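Local coordinates for protein adenine Deaminase (Enterococcus faecalis, PDB 2ICS) that deacetylates acetyl-(R)-mandelate in vitro, though with very low efficiency, using two zinc ions held in a TIM-barrel active site, at residues V241-G247 and A266-D272; F251-E257 and K292-V296; L260-A266 and V296-E302. All blocks are in the same frame, centred on the assembly; numbering follows the deposited sequence.

Contact 1: residues V241-G247 and A266-D272; sequences VFDIGHG and AASISTD. With ZN (zinc ion), chain B.
Here the seventh strand of the TIM barrel, 241-243, meets the eighth-strand position, 266-272, which leads into the zinc site. The segments run parallel, Asp243 facing Ser268 (CA-CA 4.9 Å) in a single bridge. Phe242 O accepts from Ala267 N (2.9 Å) and Ser268 N (3.3 Å), and Ile244 N donates to Ser268 O (3.0 Å). Farther on, His246 N reaches Ser270 O (3.1 Å) and Gly247 N reaches Thr271 O (2.7 Å). Gly245 and Gly247 have positive phi (48° and 61°). Asp243, chi1 t, takes Ser268 OG on OD1 (2.7 Å) and Ser270 OG on OD2 (2.6 Å), both serines p; Ser270 OG also accepts from Gly245 N (2.7 Å). Ile244 CD1 packs on Ala266 CB at 3.6 Å. Asp272, chi1 t at left-handed phi/psi 52°/45°, binds zinc through OD1 (2.2 Å) with His60, His62, the carboxylated Lys154 and water 1 (2.0 Å from ZN). Hydroxyls of Ser268, Ser270 and Thr210 thus satisfy the Asp243 carboxylate, whereas that of Asp272 is committed to the metal.

Contact 2: residues F251-E257 and K292-V296; sequences FNFHVAE and KLRVV
Val296, Phe253 and Lys292 bury the most surface where helix 253-257 packs on helix 292-296. The axes approach to 10.1 Å and cross at -55°, and Glu257 and Val296 have the closest CA atoms, 5.6 Å apart. Val296 (chi1 t) points at the partner helix. Its CG2 lies 4.0 Å from Ala256 CB, 3.9 Å from Phe253 CD1 and 4.4 Å from Phe251 CZ, meeting both rings at their edges; its CG1 sits 4.1 Å from Glu257 CG. Phe253, with chi1 m at -85°, swings its ring across to put CE1 3.6 Å from Val295 CG1 and CZ 3.9 Å from Lys292 CG. Lys292 is m at chi1 and then fully extended, so its methylenes serve as an apolar wall, CD 4.2 Å from Phe251 CE2, while NZ goes on to the carbonyls of Pro282 and Thr344. At the start of the first helix, Asn252 is the N-cap, its OD1 accepting from Val255 N at 3.0 Å. These are two outer helices of the barrel meeting through aliphatic and aromatic groups; the charged ends find partners beyond the interface, Glu257 pairing with Arg351, so the contact itself is essentially hydrophobic.

Contact 3: residues L260-A266 and V296-E302; sequences LREGMKA and VGYDWPE
The end of helix 253-261 and the chain leaving it meet the turn that joins helix 286-296 to helix 300-305, and Tyr298 has the most surface covered by the contact. With chi1 m and chi2 24°, Tyr298 carries its hydroxyl to the backbone of 260-266: Ala266 N donates to Tyr298 OH (2.9 Å, 162° at the hydrogen). The same hydroxyl donates to water 2 (2.7 Å), which in turn gives a hydrogen to Met264 O (2.7 Å), residue 264 being selenomethionine. Lys265, m at chi1 and fully extended beyond, lays its CG over one face of the Tyr298 ring and ends in a salt bridge, NZ to Glu302 OE1 at 2.8 Å, with a weak second bond to OE2 at 3.3 Å. Glu302, chi1 p and chi2 t, is bent back over its own helix start: OE2 accepts from Asp299 N (2.8 Å), while Asp299 OD1, on a chi1 p side chain, accepts from Glu302 N (2.9 Å), a capping box. Leu260 (chi1 t, chi2 p) sets CD1 4.2 Å from Tyr298 CE1 and CD2 3.6 Å from Gly297 CA and 4.1 Å from Val296 CG1. A CB on Gly297 would run into Leu260 CD2, and at phi 145° it would also be jammed against the carbonyl O of Val296. Gly263, phi 89°, ends the first helix in a Schellman motif. Around this, Tyr298 also leans on Leu293 of helix 286-296, Ala266 touches Ile244, in the segment that carries strand 241-243, and Trp300 reaches Glu355 of strand 350-364.

Along the chain the contacts interlock: 241-247, 251-257 and 260-266 come first, then their partners 266-272, 292-296 and 296-302 in the same order. Ala266 belongs to contacts 1 and 3, Val296 to contacts 2 and 3. Contact 1 is the buried inner layer, its centre 6 Å from that of the chain; the centres of contacts 2 and 3, both using helix 253-261, lie about 17 Å out, 9 Å apart, and about 11 and 13 Å respectively from that of contact 1. Leu293 joins the layers, its CD1 3.3 Å from Ile269 CD1. The zinc ligand Asp272 therefore lies in the inner, strand-side layer, while contacts 2 and 3 belong to the outer helices and their connecting turns.

Contact 1: residues V241-G247 and A266-D272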
loop_
_atom_site.group_PDB
_atom_site.type_symbol
_atom_site.label_atom_id
_atom_site.label_comp_id
_atom_site.label_asym_id
_atom_site.label_seq_id
_atom_site.Cartn_x
_atom_site.Cartn_y
_atom_site.Cartn_z
ATOM N N VAL A 241 -1.292 11.442 5.954
ATOM C CA VAL A 241 -0.668 10.706 4.853
ATOM C C VAL A 241 -1.636 10.302 3.735
ATOM O O VAL A 241 -2.536 9.490 3.938
ATOM C CB VAL A 241 0.040 9.447 5.392
ATOM C CG1 VAL A 241 0.806 8.744 4.272
ATOM C CG2 VAL A 241 0.985 9.833 6.523
ATOM N N PHE A 242 -1.440 10.876 2.552
ATOM C CA PHE A 242 -2.285 10.580 1.399
ATOM C C PHE A 242 -1.835 9.291 0.708
ATOM O O PHE A 242 -0.728 9.209 0.172
ATOM C CB PHE A 242 -2.248 11.746 0.409
ATOM C CG PHE A 242 -3.111 12.920 0.807
ATOM C CD1 PHE A 242 -3.233 13.304 2.141
ATOM C CD2 PHE A 242 -3.780 13.664 -0.161
ATOM C CE1 PHE A 242 -4.008 14.409 2.503
ATOM C CE2 PHE A 242 -4.558 14.773 0.191
ATOM C CZ PHE A 242 -4.672 15.145 1.522
ATOM N N ASP A 243 -2.705 8.287 0.733
ATOM C CA ASP A 243 -2.417 6.984 0.134
ATOM C C ASP A 243 -3.350 6.796 -1.063
ATOM O O ASP A 243 -4.544 7.060 -0.963
ATOM C CB ASP A 243 -2.656 5.895 1.189
ATOM C CG ASP A 243 -2.352 4.498 0.685
ATOM O OD1 ASP A 243 -1.160 4.151 0.508
ATOM O OD2 ASP A 243 -3.319 3.738 0.474
ATOM N N ILE A 244 -2.804 6.340 -2.186
ATOM C CA ILE A 244 -3.588 6.133 -3.407
ATOM C C ILE A 244 -4.760 5.145 -3.298
ATOM O O ILE A 244 -5.901 5.514 -3.563
ATOM C CB ILE A 244 -2.684 5.680 -4.587
ATOM C CG1 ILE A 244 -1.684 6.785 -4.945
ATOM C CG2 ILE A 244 -3.543 5.356 -5.816
ATOM C CD1 ILE A 244 -2.326 8.053 -5.481
ATOM N N GLY A 245 -4.484 3.895 -2.927
ATOM C CA GLY A 245 -5.542 2.897 -2.828
ATOM C C GLY A 245 -6.425 2.916 -4.070
ATOM O O GLY A 245 -7.646 3.001 -3.962
ATOM N N HIS A 246 -5.803 2.821 -5.246
ATOM C CA HIS A 246 -6.502 2.880 -6.536
ATOM C C HIS A 246 -7.898 2.275 -6.548
ATOM O O HIS A 246 -8.888 2.990 -6.727
ATOM C CB HIS A 246 -5.664 2.227 -7.638
ATOM C CG HIS A 246 -6.160 2.524 -9.022
ATOM N ND1 HIS A 246 -7.425 2.180 -9.448
ATOM C CD2 HIS A 246 -5.570 3.150 -10.069
ATOM C CE1 HIS A 246 -7.593 2.582 -10.696
ATOM N NE2 HIS A 246 -6.484 3.173 -11.097
ATOM N N GLY A 247 -7.977 0.959 -6.378
ATOM C CA GLY A 247 -9.267 0.299 -6.351
ATOM C C GLY A 247 -10.102 0.417 -7.615
ATOM O O GLY A 247 -9.716 1.046 -8.601
ATOM N N ALA A 266 0.926 12.226 -3.684
ATOM C CA ALA A 266 0.553 11.211 -2.711
ATOM C C ALA A 266 1.823 10.768 -1.982
ATOM O O ALA A 266 2.905 10.722 -2.569
ATOM C CB ALA A 266 -0.100 10.019 -3.407
ATOM N N ALA A 267 1.689 10.451 -0.703
ATOM C CA ALA A 267 2.825 10.013 0.096
ATOM C C ALA A 267 3.171 8.566 -0.228
ATOM O O ALA A 267 4.341 8.171 -0.206
ATOM C CB ALA A 267 2.502 10.152 1.580
ATOM N N SER A 268 2.143 7.773 -0.514
ATOM C CA SER A 268 2.339 6.370 -0.837
ATOM C C SER A 268 1.379 5.909 -1.925
ATOM O O SER A 268 0.241 6.387 -2.028
ATOM C CB SER A 268 2.168 5.499 0.419
ATOM O OG SER A 268 0.940 5.764 1.079
ATOM N N ILE A 269 1.861 4.972 -2.731
ATOM C CA ILE A 269 1.102 4.414 -3.832
ATOM C C ILE A 269 0.678 2.989 -3.494
ATOM O O ILE A 269 1.507 2.150 -3.146
ATOM C CB ILE A 269 1.957 4.429 -5.120
ATOM C CG1 ILE A 269 2.246 5.878 -5.518
ATOM C CG2 ILE A 269 1.247 3.697 -6.255
ATOM C CD1 ILE A 269 3.231 6.000 -6.650
ATOM N N SER A 270 -0.624 2.734 -3.576
ATOM C CA SER A 270 -1.182 1.415 -3.285
ATOM C C SER A 270 -2.279 1.095 -4.295
ATOM O O SER A 270 -2.783 1.983 -4.985
ATOM C CB SER A 270 -1.735 1.357 -1.860
ATOM O OG SER A 270 -2.715 2.357 -1.655
ATOM N N THR A 271 -2.679 -0.170 -4.340
ATOM C CA THR A 271 -3.655 -0.642 -5.315
ATOM C C THR A 271 -5.107 -0.864 -4.921
ATOM O O THR A 271 -5.991 -0.735 -5.772
ATOM C CB THR A 271 -3.198 -1.982 -5.890
ATOM O OG1 THR A 271 -3.126 -2.937 -4.821
ATOM C CG2 THR A 271 -1.824 -1.851 -6.544
ATOM N N ASP A 272 -5.353 -1.193 -3.654
ATOM C CA ASP A 272 -6.698 -1.547 -3.193
ATOM C C ASP A 272 -7.164 -2.638 -4.154
ATOM O O ASP A 272 -8.289 -2.642 -4.644
ATOM C CB ASP A 272 -7.677 -0.386 -3.231
ATOM C CG ASP A 272 -9.074 -0.809 -2.791
ATOM O OD1 ASP A 272 -9.176 -1.761 -1.993
ATOM O OD2 ASP A 272 -10.072 -0.201 -3.228
HETATM ZN ZN ZN B . -9.869 -1.642 0.120
HETATM O O HOH W 1 -10.771 -0.107 -0.820
#

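Contact 2: residues F251-E257 and K292-V296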
loop_
_atom_site.group_PDB
_atom_site.type_symbol
_atom_site.label_atom_id
_atom_site.label_comp_id
_atom_site.label_asym_id
_atom_site.label_seq_id
_atom_site.Cartn_x
_atom_site.Cartn_y
_atom_site.Cartn_z
ATOM N N PHE A 251 -9.532 5.983 -7.933
ATOM C CA PHE A 251 -8.439 6.760 -8.516
ATOM C C PHE A 251 -8.857 7.465 -9.800
ATOM O O PHE A 251 -9.269 6.831 -10.766
ATOM C CB PHE A 251 -7.218 5.887 -8.808
ATOM C CG PHE A 251 -6.095 6.640 -9.468
ATOM C CD1 PHE A 251 -5.347 7.565 -8.749
ATOM C CD2 PHE A 251 -5.830 6.476 -10.827
ATOM C CE1 PHE A 251 -4.351 8.324 -9.371
ATOM C CE2 PHE A 251 -4.836 7.230 -11.462
ATOM C CZ PHE A 251 -4.094 8.157 -10.729
ATOM N N ASN A 252 -8.711 8.783 -9.807
ATOM C CA ASN A 252 -9.090 9.603 -10.946
ATOM C C ASN A 252 -7.871 10.389 -11.449
ATOM O O ASN A 252 -7.253 11.142 -10.692
ATOM C CB ASN A 252 -10.235 10.535 -10.509
ATOM C CG ASN A 252 -10.737 11.439 -11.626
ATOM O OD1 ASN A 252 -10.067 12.398 -12.017
ATOM N ND2 ASN A 252 -11.930 11.139 -12.138
ATOM N N PHE A 253 -7.513 10.184 -12.719
ATOM C CA PHE A 253 -6.367 10.868 -13.333
ATOM C C PHE A 253 -6.452 12.385 -13.203
ATOM O O PHE A 253 -5.479 13.042 -12.823
ATOM C CB PHE A 253 -6.257 10.530 -14.826
ATOM C CG PHE A 253 -5.517 9.245 -15.124
ATOM C CD1 PHE A 253 -4.186 9.090 -14.760
ATOM C CD2 PHE A 253 -6.136 8.224 -15.831
ATOM C CE1 PHE A 253 -3.481 7.940 -15.100
ATOM C CE2 PHE A 253 -5.439 7.067 -16.179
ATOM C CZ PHE A 253 -4.109 6.928 -15.813
ATOM N N HIS A 254 -7.614 12.943 -13.523
ATOM C CA HIS A 254 -7.776 14.387 -13.456
ATOM C C HIS A 254 -7.460 14.931 -12.066
ATOM O O HIS A 254 -6.804 15.967 -11.926
ATOM C CB HIS A 254 -9.194 14.790 -13.853
ATOM C CG HIS A 254 -9.399 16.271 -13.891
ATOM N ND1 HIS A 254 -8.729 17.089 -14.774
ATOM C CD2 HIS A 254 -10.146 17.089 -13.110
ATOM C CE1 HIS A 254 -9.050 18.348 -14.534
ATOM N NE2 HIS A 254 -9.908 18.375 -13.528
ATOM N N VAL A 255 -7.917 14.223 -11.039
ATOM C CA VAL A 255 -7.680 14.654 -9.670
ATOM C C VAL A 255 -6.188 14.638 -9.321
ATOM O O VAL A 255 -5.668 15.593 -8.736
ATOM C CB VAL A 255 -8.461 13.766 -8.680
ATOM C CG1 VAL A 255 -8.143 14.168 -7.249
ATOM C CG2 VAL A 255 -9.963 13.900 -8.946
ATOM N N ALA A 256 -5.512 13.553 -9.687
ATOM C CA ALA A 256 -4.081 13.400 -9.425
ATOM C C ALA A 256 -3.274 14.444 -10.185
ATOM O O ALA A 256 -2.300 14.995 -9.662
ATOM C CB ALA A 256 -3.618 11.989 -9.826
ATOM N N GLU A 257 -3.679 14.706 -11.425
ATOM C CA GLU A 257 -2.994 15.684 -12.257
ATOM C C GLU A 257 -3.210 17.079 -11.702
ATOM O O GLU A 257 -2.276 17.874 -11.630
ATOM C CB GLU A 257 -3.494 15.601 -13.702
ATOM C CG GLU A 257 -3.208 14.256 -14.363
ATOM C CD GLU A 257 -3.918 14.085 -15.693
ATOM O OE1 GLU A 257 -5.054 14.588 -15.836
ATOM O OE2 GLU A 257 -3.347 13.428 -16.591
ATOM N N LYS A 292 0.875 4.684 -13.683
ATOM C CA LYS A 292 -0.162 5.710 -13.773
ATOM C C LYS A 292 0.323 7.017 -13.151
ATOM O O LYS A 292 0.070 8.096 -13.679
ATOM C CB LYS A 292 -1.450 5.235 -13.099
ATOM C CG LYS A 292 -2.154 4.125 -13.877
ATOM C CD LYS A 292 -3.438 3.655 -13.199
ATOM C CE LYS A 292 -4.070 2.518 -13.997
ATOM N NZ LYS A 292 -5.197 1.861 -13.285
ATOM N N LEU A 293 1.028 6.935 -12.028
ATOM C CA LEU A 293 1.537 8.157 -11.419
ATOM C C LEU A 293 2.731 8.669 -12.208
ATOM O O LEU A 293 3.100 9.838 -12.111
ATOM C CB LEU A 293 1.902 7.909 -9.962
ATOM C CG LEU A 293 0.553 7.878 -9.237
ATOM C CD1 LEU A 293 0.452 6.679 -8.332
ATOM C CD2 LEU A 293 0.359 9.190 -8.498
ATOM N N ARG A 294 3.329 7.791 -13.004
ATOM C CA ARG A 294 4.456 8.189 -13.828
ATOM C C ARG A 294 3.893 9.053 -14.945
ATOM O O ARG A 294 4.428 10.118 -15.244
ATOM C CB ARG A 294 5.161 6.964 -14.416
ATOM C CG ARG A 294 6.211 7.300 -15.476
ATOM C CD ARG A 294 7.184 8.355 -14.982
ATOM N NE ARG A 294 8.189 8.696 -15.984
ATOM C CZ ARG A 294 8.707 9.913 -16.135
ATOM N NH1 ARG A 294 8.310 10.912 -15.352
ATOM N NH2 ARG A 294 9.626 10.132 -17.066
ATOM N N VAL A 295 2.796 8.597 -15.542
ATOM C CA VAL A 295 2.165 9.330 -16.632
ATOM C C VAL A 295 1.552 10.628 -16.104
ATOM O O VAL A 295 1.445 11.613 -16.834
ATOM C CB VAL A 295 1.071 8.474 -17.331
ATOM C CG1 VAL A 295 -0.177 8.395 -16.467
ATOM C CG2 VAL A 295 0.746 9.061 -18.691
ATOM N N VAL A 296 1.148 10.624 -14.836
ATOM C CA VAL A 296 0.583 11.814 -14.211
ATOM C C VAL A 296 1.667 12.886 -14.118
ATOM O O VAL A 296 1.389 14.074 -14.267
ATOM C CB VAL A 296 0.055 11.518 -12.776
ATOM C CG1 VAL A 296 -0.148 12.822 -11.999
ATOM C CG2 VAL A 296 -1.254 10.769 -12.852
#

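Contact 3: residues L260-A266 and V296-E302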
loop_
_atom_site.group_PDB
_atom_site.type_symbol
_atom_site.label_atom_id
_atom_site.label_comp_id
_atom_site.label_asym_id
_atom_site.label_seq_id
_atom_site.Cartn_x
_atom_site.Cartn_y
_atom_site.Cartn_z
ATOM N N LEU A 260 -1.082 17.536 -8.633
ATOM C CA LEU A 260 0.328 17.740 -8.967
ATOM C C LEU A 260 0.578 19.179 -9.410
ATOM O O LEU A 260 1.534 19.816 -8.961
ATOM C CB LEU A 260 0.779 16.770 -10.071
ATOM C CG LEU A 260 2.250 16.877 -10.507
ATOM C CD1 LEU A 260 3.170 16.661 -9.312
ATOM C CD2 LEU A 260 2.545 15.847 -11.585
ATOM N N ARG A 261 -0.281 19.697 -10.283
ATOM C CA ARG A 261 -0.133 21.069 -10.751
ATOM C C ARG A 261 -0.140 22.057 -9.588
ATOM O O ARG A 261 0.471 23.120 -9.675
ATOM C CB ARG A 261 -1.237 21.416 -11.758
ATOM C CG ARG A 261 -0.897 21.000 -13.183
ATOM C CD ARG A 261 -2.058 21.201 -14.149
ATOM N NE ARG A 261 -3.156 20.271 -13.888
ATOM C CZ ARG A 261 -4.216 20.125 -14.679
ATOM N NH1 ARG A 261 -4.323 20.847 -15.787
ATOM N NH2 ARG A 261 -5.167 19.253 -14.365
ATOM N N GLU A 262 -0.822 21.705 -8.503
ATOM C CA GLU A 262 -0.873 22.567 -7.325
ATOM C C GLU A 262 0.275 22.229 -6.381
ATOM O O GLU A 262 0.418 22.832 -5.321
ATOM C CB GLU A 262 -2.221 22.424 -6.590
ATOM C CG GLU A 262 -3.376 23.135 -7.290
ATOM C CD GLU A 262 -4.697 23.048 -6.537
ATOM O OE1 GLU A 262 -4.697 23.185 -5.295
ATOM O OE2 GLU A 262 -5.743 22.860 -7.195
ATOM N N GLY A 263 1.092 21.258 -6.771
ATOM C CA GLY A 263 2.229 20.881 -5.951
ATOM C C GLY A 263 1.944 19.814 -4.913
ATOM O O GLY A 263 2.714 19.640 -3.970
HETATM N N MSE A 264 0.843 19.091 -5.088
HETATM C CA MSE A 264 0.463 18.041 -4.149
HETATM C C MSE A 264 0.719 16.649 -4.730
HETATM O O MSE A 264 0.314 16.358 -5.853
HETATM C CB MSE A 264 -1.018 18.188 -3.790
HETATM C CG MSE A 264 -1.548 17.132 -2.830
HETATM SE SE MSE A 264 -3.473 17.269 -2.610
HETATM C CE MSE A 264 -3.536 18.550 -1.148
ATOM N N LYS A 265 1.390 15.797 -3.956
ATOM C CA LYS A 265 1.701 14.428 -4.373
ATOM C C LYS A 265 1.297 13.440 -3.282
ATOM O O LYS A 265 1.327 13.771 -2.093
ATOM C CB LYS A 265 3.206 14.268 -4.637
ATOM C CG LYS A 265 3.752 15.140 -5.751
ATOM C CD LYS A 265 5.256 14.935 -5.940
ATOM C CE LYS A 265 5.780 15.826 -7.064
ATOM N NZ LYS A 265 7.242 15.675 -7.304
ATOM N N ALA A 266 0.926 12.226 -3.684
ATOM C CA ALA A 266 0.553 11.211 -2.711
ATOM C C ALA A 266 1.823 10.768 -1.982
ATOM O O ALA A 266 2.905 10.722 -2.569
ATOM C CB ALA A 266 -0.100 10.019 -3.407
ATOM N N VAL A 296 1.148 10.624 -14.836
ATOM C CA VAL A 296 0.583 11.814 -14.211
ATOM C C VAL A 296 1.667 12.886 -14.118
ATOM O O VAL A 296 1.389 14.074 -14.267
ATOM C CB VAL A 296 0.055 11.518 -12.776
ATOM C CG1 VAL A 296 -0.148 12.822 -11.999
ATOM C CG2 VAL A 296 -1.254 10.769 -12.852
ATOM N N GLY A 297 2.903 12.464 -13.865
ATOM C CA GLY A 297 3.990 13.423 -13.762
ATOM C C GLY A 297 5.083 13.116 -12.749
ATOM O O GLY A 297 6.136 13.753 -12.781
ATOM N N TYR A 298 4.849 12.168 -11.843
ATOM C CA TYR A 298 5.869 11.813 -10.848
ATOM C C TYR A 298 7.079 11.210 -11.573
ATOM O O TYR A 298 6.933 10.682 -12.675
ATOM C CB TYR A 298 5.327 10.763 -9.868
ATOM C CG TYR A 298 4.189 11.206 -8.966
ATOM C CD1 TYR A 298 3.351 12.266 -9.315
ATOM C CD2 TYR A 298 3.901 10.503 -7.792
ATOM C CE1 TYR A 298 2.253 12.610 -8.523
ATOM C CE2 TYR A 298 2.801 10.837 -6.995
ATOM C CZ TYR A 298 1.984 11.886 -7.370
ATOM O OH TYR A 298 0.887 12.198 -6.608
ATOM N N ASP A 299 8.268 11.295 -10.977
ATOM C CA ASP A 299 9.450 10.688 -11.599
ATOM C C ASP A 299 9.691 9.332 -10.930
ATOM O O ASP A 299 9.265 9.111 -9.799
ATOM C CB ASP A 299 10.699 11.584 -11.473
ATOM C CG ASP A 299 11.115 11.844 -10.026
ATOM O OD1 ASP A 299 11.144 10.898 -9.206
ATOM O OD2 ASP A 299 11.442 13.006 -9.712
ATOM N N TRP A 300 10.371 8.426 -11.625
ATOM C CA TRP A 300 10.607 7.092 -11.082
ATOM C C TRP A 300 11.224 7.017 -9.689
ATOM O O TRP A 300 10.804 6.194 -8.868
ATOM C CB TRP A 300 11.425 6.257 -12.076
ATOM C CG TRP A 300 10.609 5.849 -13.276
ATOM C CD1 TRP A 300 10.805 6.229 -14.573
ATOM C CD2 TRP A 300 9.430 5.026 -13.273
ATOM N NE1 TRP A 300 9.819 5.697 -15.378
ATOM C CE2 TRP A 300 8.964 4.957 -14.606
ATOM C CE3 TRP A 300 8.723 4.343 -12.273
ATOM C CZ2 TRP A 300 7.820 4.231 -14.966
ATOM C CZ3 TRP A 300 7.578 3.619 -12.632
ATOM C CH2 TRP A 300 7.142 3.573 -13.968
ATOM N N PRO A 301 12.229 7.859 -9.397
ATOM C CA PRO A 301 12.834 7.804 -8.059
ATOM C C PRO A 301 11.822 8.009 -6.926
ATOM O O PRO A 301 11.818 7.263 -5.950
ATOM C CB PRO A 301 13.885 8.914 -8.106
ATOM C CG PRO A 301 14.315 8.892 -9.563
ATOM C CD PRO A 301 12.993 8.752 -10.290
ATOM N N GLU A 302 10.963 9.016 -7.040
ATOM C CA GLU A 302 9.990 9.243 -5.980
ATOM C C GLU A 302 8.928 8.143 -6.003
ATOM O O GLU A 302 8.425 7.738 -4.957
ATOM C CB GLU A 302 9.364 10.645 -6.096
ATOM C CG GLU A 302 8.548 10.913 -7.343
ATOM C CD GLU A 302 8.277 12.398 -7.542
ATOM O OE1 GLU A 302 8.202 13.130 -6.537
ATOM O OE2 GLU A 302 8.127 12.839 -8.699
HETATM O O HOH W 2 -0.355 14.400 -7.534
#